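Local coordinates for protein ADP/ATP-dependent NAD(P)H-hydrate dehydratase (PDB 3RPZ) that dehydrates hydrated NADH and NADPH (NAD(P)HX) back to the normal cofactors at the expense of ADP or ATP, at residues 5-9 / 202-206; 61-67 / 81-87. One frame throughout, in Å; residues are numbered along the deposited sequence. Where two conformers were deposited one is given.

Interaction 1. Residues 5-9 / 202-206; sequences NVPFW and CWLNP
Trp203 and Trp9 meet as a T-shaped pair: Trp9 brings the edge of its six-membered ring over the centre of one face of the Trp203 benzene ring, centroids 4.9 Å apart and planes at 83°. The leading atom is CE3 of Trp9, 3.8 Å from CD2 of Trp203. Trp9 gets there with CG anti to its backbone N (chi1 -173°). On the other face of Trp203 sits Pro7, whose CG makes a CH-pi contact 4.1 Å from the ring centroid, offset toward the rim, while the carbonyl O of Phe8 meets the edge of the Trp203 ring. With an alanine here, the edge of Trp9 and the ring of Pro7 would probably both lose the surface they pack on, opening a gap between them.

Two backbone bonds set the spacing: Leu204 N donates to Pro7 O at 2.9 Å, and Trp9 N to Leu204 O at 3.0 Å. They form a single beta bridge centred on Phe8 and Leu204, by which the N-terminal arm, irregular in itself, touches strand 202-204 at one point, the two directions 60° apart. Within the chain this is the outermost strand of the ribokinase-like alpha/beta sheet, and its inner side is already paired with strand 194-196.

Phe8 crosses the side chain of Leu204 at a slant, its CE1 3.7 Å from Leu204 CB, and its CD1 also reaches Pro206 CB at 3.6 Å. Val6 lays CG1 against Leu204 CG; the same methyl also touches the carbonyl O of Cys202 and the carbonyl C of Trp203. Beyond the two segments, the indole N-H of Trp9 is taken by Asn241 OD1 of helix 235-256, and His13 stacks on Trp9 while meeting Trp203 edge-to-face.

Interaction 2. Residues 61-67 / 81-87; sequences LVIGTSE and TYWRDGW. With NPW (beta-6-hydroxy-1,4,5,6-tetrahydronicotinamide adenine dinucleotide phosphate), chain D.
Thr81 N donates to Leu61 O, Ile63 N to Thr81 O at 2.8 Å, and Trp83 N to Ile63 O, this last donor above the carbonyl plane; together they pair strands 61-65 and 81-84 in parallel. Past Gly64 the pairing slackens to weak bonds as a type II turn, Trp83 to Gly86, leads into helix 86-89.

Apolar packing lies on both faces. Val62 CG1 touches Trp83 CB at 3.8 Å; on the reverse face Ile63 and Tyr82 lie side by side, Ile63 CB 3.9 Å from Tyr82 CD1.

Charge gathers at the far end. Arg84, bent at chi3 (-61°), forms a salt bridge with Glu67, Arg84 NH1 meeting the anti lone pair of Glu67 OE2 at 2.9 Å, the carboxylate and guanidinium planes nearly perpendicular. A water joins Arg84 NH1 to Glu67 O. Arg84 NE bridges to Asp41 of the second subunit.

At the other end Thr81 CG2 packs 3.4 Å from C7C of the bound hydrated NADPH. Thr81 thus meets the ligand with its methyl, while hydrogen bonds to it come from neighbours such as Lys60 and Pro78; Arg84, shared between Glu67 and a neighbouring subunit's aspartate, ties the strand ends to the subunit interface.

Overall arrangement
Interactions 1 and 2 involve the two outermost strands of one mixed sheet within this chain: strand 202-204 on one side and strand 81-84 on the other, with strands 60-65, 32-36, 101-104, 128-130, 147-149, 185-188 and 194-196 in between. Their centres are 35 Å apart, on opposite sides of the chain's centre, and their nearest atoms about 22 Å apart, so neither touches the other. Along the sequence, 61-67 and 81-87 are nested within the long loop closed by 5-9 and 202-206. Interaction 2 is local and meets substrate and the second subunit; interaction 1 brings the chain's start onto strand 202-204, with no other subunit of the assembly touching it.

Interaction 1. Residues 5-9 / 202-206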
loop_
_atom_site.group_PDB
_atom_site.type_symbol
_atom_site.label_atom_id
_atom_site.label_comp_id
_atom_site.label_asym_id
_atom_site.label_seq_id
_atom_site.Cartn_x
_atom_site.Cartn_y
_atom_site.Cartn_z
ATOM N N ASN A 5 34.750 24.257 17.650
ATOM C CA ASN A 5 35.126 23.878 16.291
ATOM C C ASN A 5 34.990 22.368 16.017
ATOM O O ASN A 5 35.900 21.717 15.484
ATOM C CB ASN A 5 36.522 24.334 15.951
ATOM C CG ASN A 5 36.542 25.772 15.366
ATOM O OD1 ASN A 5 35.707 26.083 14.508
ATOM N ND2 ASN A 5 37.419 26.563 15.849
ATOM N N VAL A 6 33.797 21.885 16.206
ATOM C CA VAL A 6 33.502 20.492 15.925
ATOM C C VAL A 6 33.403 20.374 14.403
ATOM O O VAL A 6 32.652 21.117 13.753
ATOM C CB VAL A 6 32.211 20.089 16.630
ATOM C CG1 VAL A 6 31.851 18.606 16.303
ATOM C CG2 VAL A 6 32.382 20.249 18.132
ATOM N N PRO A 7 34.126 19.411 13.796
ATOM C CA PRO A 7 34.091 19.281 12.353
ATOM C C PRO A 7 32.802 18.671 11.856
ATOM O O PRO A 7 32.166 17.875 12.569
ATOM C CB PRO A 7 35.275 18.340 12.056
ATOM C CG PRO A 7 35.327 17.500 13.280
ATOM C CD PRO A 7 35.039 18.435 14.402
ATOM N N PHE A 8 32.420 19.016 10.628
ATOM C CA PHE A 8 31.319 18.360 9.960
ATOM C C PHE A 8 31.760 17.036 9.359
ATOM O O PHE A 8 32.832 16.884 8.822
ATOM C CB PHE A 8 30.731 19.261 8.868
ATOM C CG PHE A 8 29.951 20.424 9.409
ATOM C CD1 PHE A 8 28.671 20.306 9.801
ATOM C CD2 PHE A 8 30.553 21.661 9.537
ATOM C CE1 PHE A 8 27.957 21.350 10.333
ATOM C CE2 PHE A 8 29.844 22.757 10.063
ATOM C CZ PHE A 8 28.510 22.584 10.436
ATOM N N TRP A 9 30.870 16.054 9.431
ATOM C CA TRP A 9 31.026 14.807 8.660
ATOM C C TRP A 9 30.525 15.153 7.270
ATOM O O TRP A 9 29.320 15.312 7.057
ATOM C CB TRP A 9 30.255 13.664 9.320
ATOM C CG TRP A 9 30.460 12.323 8.719
ATOM C CD1 TRP A 9 29.565 11.613 7.984
ATOM C CD2 TRP A 9 31.630 11.500 8.844
ATOM N NE1 TRP A 9 30.105 10.405 7.628
ATOM C CE2 TRP A 9 31.356 10.288 8.174
ATOM C CE3 TRP A 9 32.865 11.656 9.482
ATOM C CZ2 TRP A 9 32.300 9.247 8.100
ATOM C CZ3 TRP A 9 33.795 10.633 9.402
ATOM C CH2 TRP A 9 33.482 9.424 8.727
ATOM N N CYS A 202 34.067 13.783 18.037
ATOM C CA CYS A 202 32.767 14.394 17.889
ATOM C C CYS A 202 32.671 15.059 16.533
ATOM O O CYS A 202 33.651 15.623 16.018
ATOM C CB CYS A 202 32.568 15.378 18.997
ATOM S SG CYS A 202 30.947 16.073 19.232
ATOM N N TRP A 203 31.480 14.972 15.950
ATOM C CA TRP A 203 31.175 15.520 14.629
ATOM C C TRP A 203 29.833 16.216 14.666
ATOM O O TRP A 203 28.993 15.947 15.522
ATOM C CB TRP A 203 31.145 14.417 13.574
ATOM C CG TRP A 203 32.411 13.654 13.431
ATOM C CD1 TRP A 203 32.843 12.567 14.197
ATOM C CD2 TRP A 203 33.441 13.881 12.474
ATOM N NE1 TRP A 203 34.041 12.123 13.739
ATOM C CE2 TRP A 203 34.441 12.901 12.689
ATOM C CE3 TRP A 203 33.619 14.809 11.458
ATOM C CZ2 TRP A 203 35.578 12.827 11.915
ATOM C CZ3 TRP A 203 34.754 14.715 10.666
ATOM C CH2 TRP A 203 35.723 13.759 10.926
ATOM N N LEU A 204 29.642 17.133 13.715
ATOM C CA LEU A 204 28.335 17.741 13.421
ATOM C C LEU A 204 27.857 17.210 12.089
ATOM O O LEU A 204 28.640 17.044 11.160
ATOM C CB LEU A 204 28.410 19.257 13.360
ATOM C CG LEU A 204 28.876 19.979 14.616
ATOM C CD1 LEU A 204 28.801 21.508 14.394
ATOM C CD2 LEU A 204 28.066 19.587 15.857
ATOM N N ASN A 205 26.546 17.046 11.973
ATOM C CA ASN A 205 25.952 16.637 10.717
ATOM C C ASN A 205 25.515 17.847 9.904
ATOM O O ASN A 205 24.778 18.686 10.434
ATOM C CB ASN A 205 24.714 15.796 10.957
ATOM C CG ASN A 205 24.192 15.261 9.649
ATOM O OD1 ASN A 205 24.897 14.566 8.936
ATOM N ND2 ASN A 205 22.959 15.609 9.315
ATOM N N PRO A 206 25.952 17.957 8.638
ATOM C CA PRO A 206 25.621 19.136 7.843
ATOM C C PRO A 206 24.351 19.051 7.012
ATOM O O PRO A 206 24.014 20.026 6.316
ATOM C CB PRO A 206 26.808 19.222 6.864
ATOM C CG PRO A 206 27.230 17.818 6.653
ATOM C CD PRO A 206 26.982 17.115 7.978
#

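Interaction 2. Residues 61-67 / 81-87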
loop_
_atom_site.group_PDB
_atom_site.type_symbol
_atom_site.label_atom_id
_atom_site.label_comp_id
_atom_site.label_asym_id
_atom_site.label_seq_id
_atom_site.Cartn_x
_atom_site.Cartn_y
_atom_site.Cartn_z
ATOM N N LEU A 61 16.026 -8.841 8.929
ATOM C CA LEU A 61 15.504 -8.088 10.077
ATOM C C LEU A 61 14.426 -8.886 10.764
ATOM O O LEU A 61 13.459 -9.370 10.119
ATOM C CB LEU A 61 14.903 -6.761 9.621
ATOM C CG LEU A 61 14.267 -5.899 10.716
ATOM C CD1 LEU A 61 15.326 -5.406 11.697
ATOM C CD2 LEU A 61 13.446 -4.712 10.145
ATOM N N VAL A 62 14.574 -9.053 12.069
ATOM C CA VAL A 62 13.549 -9.579 12.955
ATOM C C VAL A 62 12.946 -8.405 13.730
ATOM O O VAL A 62 13.716 -7.640 14.323
ATOM C CB VAL A 62 14.136 -10.617 13.913
ATOM C CG1 VAL A 62 13.091 -11.106 14.918
ATOM C CG2 VAL A 62 14.706 -11.798 13.100
ATOM N N ILE A 63 11.634 -8.252 13.705
ATOM C CA ILE A 63 10.949 -7.187 14.453
ATOM C C ILE A 63 10.273 -7.846 15.639
ATOM O O ILE A 63 9.433 -8.741 15.464
ATOM C CB ILE A 63 9.969 -6.452 13.585
ATOM C CG1 ILE A 63 10.694 -5.789 12.386
ATOM C CG2 ILE A 63 9.266 -5.367 14.433
ATOM C CD1 ILE A 63 9.757 -5.030 11.423
ATOM N N GLY A 64 10.679 -7.439 16.842
ATOM C CA GLY A 64 10.039 -7.886 18.079
ATOM C C GLY A 64 9.041 -6.824 18.503
ATOM O O GLY A 64 9.371 -5.784 19.069
ATOM N N THR A 65 7.785 -7.077 18.210
ATOM C CA THR A 65 6.703 -6.125 18.498
ATOM C C THR A 65 5.491 -6.906 18.936
ATOM O O THR A 65 5.426 -8.120 18.808
ATOM C CB THR A 65 6.442 -5.237 17.325
ATOM O OG1 THR A 65 5.583 -4.107 17.742
ATOM C CG2 THR A 65 5.741 -5.968 16.162
ATOM N N SER A 66 4.506 -6.116 19.407
ATOM C CA SER A 66 3.276 -6.636 19.904
ATOM C C SER A 66 2.509 -7.377 18.816
ATOM O O SER A 66 2.594 -6.963 17.627
ATOM C CB SER A 66 2.459 -5.437 20.453
ATOM O OG SER A 66 3.192 -4.732 21.471
ATOM N N GLU A 67 1.722 -8.396 19.130
ATOM C CA GLU A 67 0.910 -9.113 18.183
ATOM C C GLU A 67 0.045 -8.238 17.345
ATOM O O GLU A 67 -0.193 -8.532 16.166
ATOM C CB GLU A 67 -0.050 -10.183 18.799
ATOM C CG GLU A 67 0.588 -11.375 19.204
ATOM C CD GLU A 67 -0.454 -12.415 19.460
ATOM O OE1 GLU A 67 -1.180 -12.215 20.463
ATOM O OE2 GLU A 67 -0.600 -13.347 18.632
ATOM N N THR A 81 10.772 -10.521 9.307
ATOM C CA THR A 81 10.129 -11.561 10.082
ATOM C C THR A 81 9.962 -11.081 11.535
ATOM O O THR A 81 10.374 -9.955 11.852
ATOM C CB THR A 81 10.850 -12.887 10.039
ATOM O OG1 THR A 81 12.117 -12.736 10.716
ATOM C CG2 THR A 81 11.022 -13.384 8.581
ATOM N N TYR A 82 9.337 -11.892 12.379
ATOM C CA TYR A 82 8.847 -11.401 13.682
ATOM C C TYR A 82 9.256 -12.288 14.846
ATOM O O TYR A 82 9.315 -13.496 14.722
ATOM C CB TYR A 82 7.318 -11.226 13.632
ATOM C CG TYR A 82 6.954 -10.256 12.595
ATOM C CD1 TYR A 82 7.030 -8.880 12.814
ATOM C CD2 TYR A 82 6.653 -10.693 11.325
ATOM C CE1 TYR A 82 6.831 -7.964 11.781
ATOM C CE2 TYR A 82 6.482 -9.782 10.277
ATOM C CZ TYR A 82 6.560 -8.431 10.528
ATOM O OH TYR A 82 6.447 -7.485 9.537
ATOM N N TRP A 83 9.472 -11.616 15.959
ATOM C CA TRP A 83 9.573 -12.221 17.267
ATOM C C TRP A 83 8.341 -11.700 18.007
ATOM O O TRP A 83 8.246 -10.527 18.365
ATOM C CB TRP A 83 10.864 -11.826 17.959
ATOM C CG TRP A 83 11.017 -12.448 19.345
ATOM C CD1 TRP A 83 10.381 -13.556 19.813
ATOM C CD2 TRP A 83 11.867 -11.987 20.372
ATOM N NE1 TRP A 83 10.810 -13.830 21.104
ATOM C CE2 TRP A 83 11.733 -12.881 21.456
ATOM C CE3 TRP A 83 12.777 -10.939 20.470
ATOM C CZ2 TRP A 83 12.435 -12.699 22.645
ATOM C CZ3 TRP A 83 13.499 -10.780 21.665
ATOM C CH2 TRP A 83 13.309 -11.663 22.716
ATOM N N ARG A 84 7.326 -12.557 18.102
ATOM C CA ARG A 84 6.022 -12.167 18.543
ATOM C C ARG A 84 6.097 -11.694 20.022
ATOM O O ARG A 84 6.591 -12.435 20.890
ATOM C CB ARG A 84 5.055 -13.352 18.356
ATOM C CG ARG A 84 3.656 -13.053 18.712
ATOM C CD ARG A 84 2.737 -14.202 18.151
ATOM N NE ARG A 84 2.823 -14.285 16.701
ATOM C CZ ARG A 84 2.055 -13.621 15.839
ATOM N NH1 ARG A 84 0.958 -12.994 16.235
ATOM N NH2 ARG A 84 2.343 -13.625 14.542
ATOM N N ASP A 85 5.588 -10.481 20.270
ATOM C CA ASP A 85 5.686 -9.822 21.592
ATOM C C ASP A 85 7.125 -9.764 22.055
ATOM O O ASP A 85 7.413 -9.831 23.250
ATOM C CB ASP A 85 4.776 -10.492 22.626
ATOM C CG ASP A 85 3.330 -10.262 22.325
ATOM O OD1 ASP A 85 2.969 -9.123 21.947
ATOM O OD2 ASP A 85 2.566 -11.226 22.472
ATOM N N GLY A 86 8.073 -9.579 21.108
ATOM C CA GLY A 86 9.444 -9.667 21.440
ATOM C C GLY A 86 9.994 -8.655 22.451
ATOM O O GLY A 86 10.858 -9.016 23.238
ATOM N N TRP A 87 9.512 -7.401 22.397
ATOM C CA TRP A 87 10.040 -6.392 23.334
ATOM C C TRP A 87 9.571 -6.681 24.745
ATOM O O TRP A 87 10.309 -6.387 25.675
ATOM C CB TRP A 87 9.768 -4.975 22.911
ATOM C CG TRP A 87 8.387 -4.455 22.789
ATOM C CD1 TRP A 87 7.683 -4.341 21.665
ATOM C CD2 TRP A 87 7.580 -3.882 23.816
ATOM N NE1 TRP A 87 6.448 -3.811 21.931
ATOM C CE2 TRP A 87 6.369 -3.508 23.251
ATOM C CE3 TRP A 87 7.779 -3.659 25.170
ATOM C CZ2 TRP A 87 5.338 -2.881 23.997
ATOM C CZ3 TRP A 87 6.747 -3.028 25.914
ATOM C CH2 TRP A 87 5.567 -2.666 25.309
HETATM P P NPW D . 26.080 -18.081 7.471
HETATM O O1 NPW D . 25.538 -18.355 8.856
HETATM O O2 NPW D . 25.792 -16.741 6.874
HETATM O O3 NPW D . 27.562 -18.456 7.291
HETATM P PA NPW D . 18.397 -20.430 7.152
HETATM P PB NPW D . 16.731 -18.453 5.819
HETATM C C1A NPW D . 23.750 -20.222 5.179
HETATM C C1B NPW D . 12.088 -17.701 5.578
HETATM N N1C NPW D . 12.211 -16.308 5.219
HETATM N N1D NPW D . 26.827 -19.095 1.261
HETATM C C2A NPW D . 23.993 -19.235 6.319
HETATM O O2A NPW D . 25.392 -19.183 6.510
HETATM C C2B NPW D . 12.502 -18.687 4.479
HETATM O O2B NPW D . 11.541 -18.795 3.459
HETATM C C2C NPW D . 11.258 -15.426 5.360
HETATM C C2D NPW D . 27.107 -19.634 2.457
HETATM C C3A NPW D . 23.241 -19.876 7.473
HETATM O O3A NPW D . 23.986 -20.941 8.101
HETATM C C3B NPW D . 12.628 -19.952 5.352
HETATM O O3B NPW D . 11.311 -20.497 5.513
HETATM C C3C NPW D . 11.191 -14.132 5.231
HETATM N N3D NPW D . 26.262 -19.913 3.464
HETATM C C4B NPW D . 13.143 -19.385 6.683
HETATM O O4B NPW D . 12.957 -17.940 6.669
HETATM C C4C NPW D . 12.506 -13.443 4.884
HETATM C C4D NPW D . 25.002 -19.607 3.129
HETATM O O4D NPW D . 22.425 -20.705 5.416
HETATM C C4E NPW D . 22.046 -20.468 6.752
HETATM C C5A NPW D . 24.596 -19.002 1.909
HETATM C C5B NPW D . 14.628 -19.668 6.926
HETATM O O5B NPW D . 15.395 -19.353 5.761
HETATM C C5C NPW D . 13.665 -14.333 5.296
HETATM C C5E NPW D . 20.850 -19.516 6.717
HETATM O O5E NPW D . 19.711 -20.248 6.279
HETATM C C6C NPW D . 13.513 -15.769 4.720
HETATM O O6C NPW D . 13.536 -15.810 3.297
HETATM C C6D NPW D . 25.577 -18.729 0.899
HETATM N N6D NPW D . 25.354 -18.190 -0.288
HETATM N N7A NPW D . 23.242 -18.733 1.857
HETATM C C7C NPW D . 9.976 -13.375 5.312
HETATM N N7C NPW D . 10.028 -12.066 5.118
HETATM O O7C NPW D . 8.896 -13.945 5.612
HETATM C C8A NPW D . 22.789 -19.173 3.093
HETATM N N9A NPW D . 23.890 -19.702 3.822
HETATM O OA1 NPW D . 18.690 -20.567 8.587
HETATM O OA2 NPW D . 17.782 -21.507 6.408
HETATM O OA3 NPW D . 17.608 -19.035 7.019
HETATM O OB1 NPW D . 17.349 -18.615 4.503
HETATM O OB2 NPW D . 16.410 -17.069 6.289
HETATM O O HOH W 1 14.353 -12.283 9.093
HETATM O O HOH W 2 -0.490 -10.914 14.808
#